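Local coordinates for protein chitin binding domain (Burkholderia pseudomallei, PDB 3UAM) that probably binds chitin and, as a member of the AA10 lytic polysaccharide monooxygenase family, may cleave such polysaccharides oxidatively, at residues 116-121 and 179-184. Sequence-based numbering, arbitrary orientation.
Sequences ISWSYS and TIHEFN
Ile116 and Trp118 pair with His181 and Thr179 as the hydrogen-bonded positions of an antiparallel ladder, the two strands running at 163° to each other; Ser117 and Ile180 form the non-hydrogen-bonded pair between them. Strand 179-184 is an outermost strand of the three-stranded sheet within this chain, with 113-121 in the middle and 21-26 beyond, one layer of the immunoglobulin-like beta-sandwich of AA10 proteins. Ile116 N donates a hydrogen bond to His181 O at 2.7 Å, and His181 N returns one to Ile116 O at 2.8 Å. At the other pair, the hydrogen bond from Trp118 N to Thr179 O is nearly straight, whereas the one from Thr179 N to Trp118 O bends to 137° at the hydrogen.

Ile116, Trp118, Thr179 and His181 turn their side chains toward the second sheet. There Tyr131, from strand 126-133, hydrogen-bonds through its hydroxyl to both Trp118 NE1 and His181 ND1, while the His181 ring stacks on Tyr157. Phe183 CG sits between the backbone N and the carbonyl carbon (chi1 45°); the ring's CZ lies 3.7 Å from Ile116 CG1. On the opposite face, Ser117 OG lies 3.9 Å from Ile180 CG1. Toward the other end, Tyr120 OH is hydrogen-bonded to Trp129 NE1. Thr179 OG1 lies in the plane of the Tyr120 ring, at its edge, 2.6 Å from Tyr120 OH in a short hydrogen bond and 3.2 Å from Tyr120 CE2.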
loop_
_atom_site.group_PDB
_atom_site.type_symbol
_atom_site.label_atom_id
_atom_site.label_comp_id
_atom_site.label_asym_id
_atom_site.label_seq_id
_atom_site.Cartn_x
_atom_site.Cartn_y
_atom_site.Cartn_z
ATOM N N ILE A 116 5.897 6.090 -9.090
ATOM C CA ILE A 116 5.188 6.191 -7.817
ATOM C C ILE A 116 6.010 7.038 -6.858
ATOM O O ILE A 116 7.239 6.811 -6.728
ATOM C CB ILE A 116 5.030 4.820 -7.139
ATOM C CG1 ILE A 116 4.438 3.779 -8.098
ATOM C CG2 ILE A 116 4.203 4.941 -5.850
ATOM C CD1 ILE A 116 3.059 4.094 -8.605
ATOM N N SER A 117 5.369 8.015 -6.208
ATOM C CA SER A 117 6.029 8.790 -5.174
ATOM C C SER A 117 5.328 8.617 -3.829
ATOM O O SER A 117 4.143 8.908 -3.694
ATOM C CB SER A 117 6.067 10.279 -5.523
ATOM O OG SER A 117 6.898 10.552 -6.643
ATOM N N TRP A 118 6.092 8.184 -2.840
ATOM C CA TRP A 118 5.700 8.230 -1.413
ATOM C C TRP A 118 6.214 9.462 -0.730
ATOM O O TRP A 118 7.345 9.878 -0.976
ATOM C CB TRP A 118 6.286 7.063 -0.665
ATOM C CG TRP A 118 5.686 5.736 -1.004
ATOM C CD1 TRP A 118 6.006 4.897 -2.071
ATOM C CD2 TRP A 118 4.666 5.019 -0.246
ATOM N NE1 TRP A 118 5.260 3.757 -2.019
ATOM C CE2 TRP A 118 4.426 3.781 -0.956
ATOM C CE3 TRP A 118 3.940 5.288 0.913
ATOM C CZ2 TRP A 118 3.501 2.851 -0.507
ATOM C CZ3 TRP A 118 3.020 4.345 1.351
ATOM C CH2 TRP A 118 2.805 3.159 0.653
ATOM N N SER A 119 5.394 10.056 0.142
ATOM C CA SER A 119 5.853 11.096 1.059
ATOM C C SER A 119 5.514 10.659 2.475
ATOM O O SER A 119 4.699 9.756 2.675
ATOM C CB SER A 119 5.222 12.439 0.754
ATOM O OG SER A 119 5.929 13.478 1.413
ATOM N N TYR A 120 6.140 11.321 3.439
ATOM C CA TYR A 120 6.173 10.863 4.811
ATOM C C TYR A 120 6.205 12.038 5.769
ATOM O O TYR A 120 6.487 13.177 5.393
ATOM C CB TYR A 120 7.440 10.014 5.087
ATOM C CG TYR A 120 7.726 8.895 4.117
ATOM C CD1 TYR A 120 7.065 7.666 4.210
ATOM C CD2 TYR A 120 8.666 9.052 3.104
ATOM C CE1 TYR A 120 7.333 6.642 3.332
ATOM C CE2 TYR A 120 8.944 8.030 2.216
ATOM C CZ TYR A 120 8.277 6.823 2.334
ATOM O OH TYR A 120 8.565 5.805 1.465
ATOM N N SER A 121 5.913 11.726 7.014
ATOM C CA SER A 121 6.390 12.515 8.127
ATOM C C SER A 121 7.017 11.530 9.139
ATOM O O SER A 121 6.406 10.486 9.449
ATOM C CB SER A 121 5.242 13.308 8.732
ATOM O OG SER A 121 5.736 14.128 9.751
ATOM N N THR A 179 10.126 8.749 -1.489
ATOM C CA THR A 179 10.570 7.542 -2.169
ATOM C C THR A 179 9.940 7.502 -3.568
ATOM O O THR A 179 8.714 7.531 -3.709
ATOM C CB THR A 179 10.153 6.281 -1.410
ATOM O OG1 THR A 179 10.592 6.378 -0.044
ATOM C CG2 THR A 179 10.743 5.009 -2.102
ATOM N N ILE A 180 10.784 7.425 -4.586
ATOM C CA ILE A 180 10.349 7.402 -5.968
ATOM C C ILE A 180 10.669 6.052 -6.624
ATOM O O ILE A 180 11.836 5.672 -6.759
ATOM C CB ILE A 180 11.019 8.530 -6.738
ATOM C CG1 ILE A 180 10.701 9.854 -6.035
ATOM C CG2 ILE A 180 10.533 8.571 -8.181
ATOM C CD1 ILE A 180 11.871 10.789 -6.039
ATOM N N HIS A 181 9.623 5.341 -7.025
ATOM C CA HIS A 181 9.749 4.040 -7.680
ATOM C C HIS A 181 9.211 4.143 -9.064
ATOM O O HIS A 181 8.295 4.927 -9.301
ATOM C CB HIS A 181 8.980 2.992 -6.901
ATOM C CG HIS A 181 9.594 2.677 -5.549
ATOM N ND1 HIS A 181 8.855 2.444 -4.450
ATOM C CD2 HIS A 181 10.930 2.554 -5.159
ATOM C CE1 HIS A 181 9.674 2.165 -3.412
ATOM N NE2 HIS A 181 10.941 2.249 -3.841
ATOM N N GLU A 182 9.755 3.359 -9.983
ATOM C CA GLU A 182 9.270 3.351 -11.368
ATOM C C GLU A 182 9.244 1.936 -11.906
ATOM O O GLU A 182 10.210 1.190 -11.760
ATOM C CB GLU A 182 10.146 4.232 -12.283
ATOM C CG GLU A 182 9.615 4.357 -13.720
ATOM C CD GLU A 182 10.203 5.544 -14.478
ATOM O OE1 GLU A 182 11.434 5.725 -14.405
ATOM O OE2 GLU A 182 9.432 6.316 -15.128
ATOM N N PHE A 183 8.142 1.574 -12.544
ATOM C CA PHE A 183 8.029 0.277 -13.198
ATOM C C PHE A 183 7.000 0.331 -14.324
ATOM O O PHE A 183 6.288 1.320 -14.472
ATOM C CB PHE A 183 7.653 -0.802 -12.176
ATOM C CG PHE A 183 6.555 -0.404 -11.228
ATOM C CD1 PHE A 183 5.234 -0.530 -11.588
ATOM C CD2 PHE A 183 6.856 0.040 -9.939
ATOM C CE1 PHE A 183 4.224 -0.193 -10.699
ATOM C CE2 PHE A 183 5.847 0.394 -9.047
ATOM C CZ PHE A 183 4.530 0.276 -9.429
ATOM N N ASN A 184 6.912 -0.742 -15.094
ATOM C CA ASN A 184 5.957 -0.803 -16.176
ATOM C C ASN A 184 4.715 -1.504 -15.717
ATOM O O ASN A 184 4.795 -2.581 -15.116
ATOM C CB ASN A 184 6.536 -1.545 -17.367
ATOM C CG ASN A 184 7.686 -0.804 -17.982
ATOM O OD1 ASN A 184 8.836 -1.063 -17.647
ATOM N ND2 ASN A 184 7.387 0.168 -18.846
#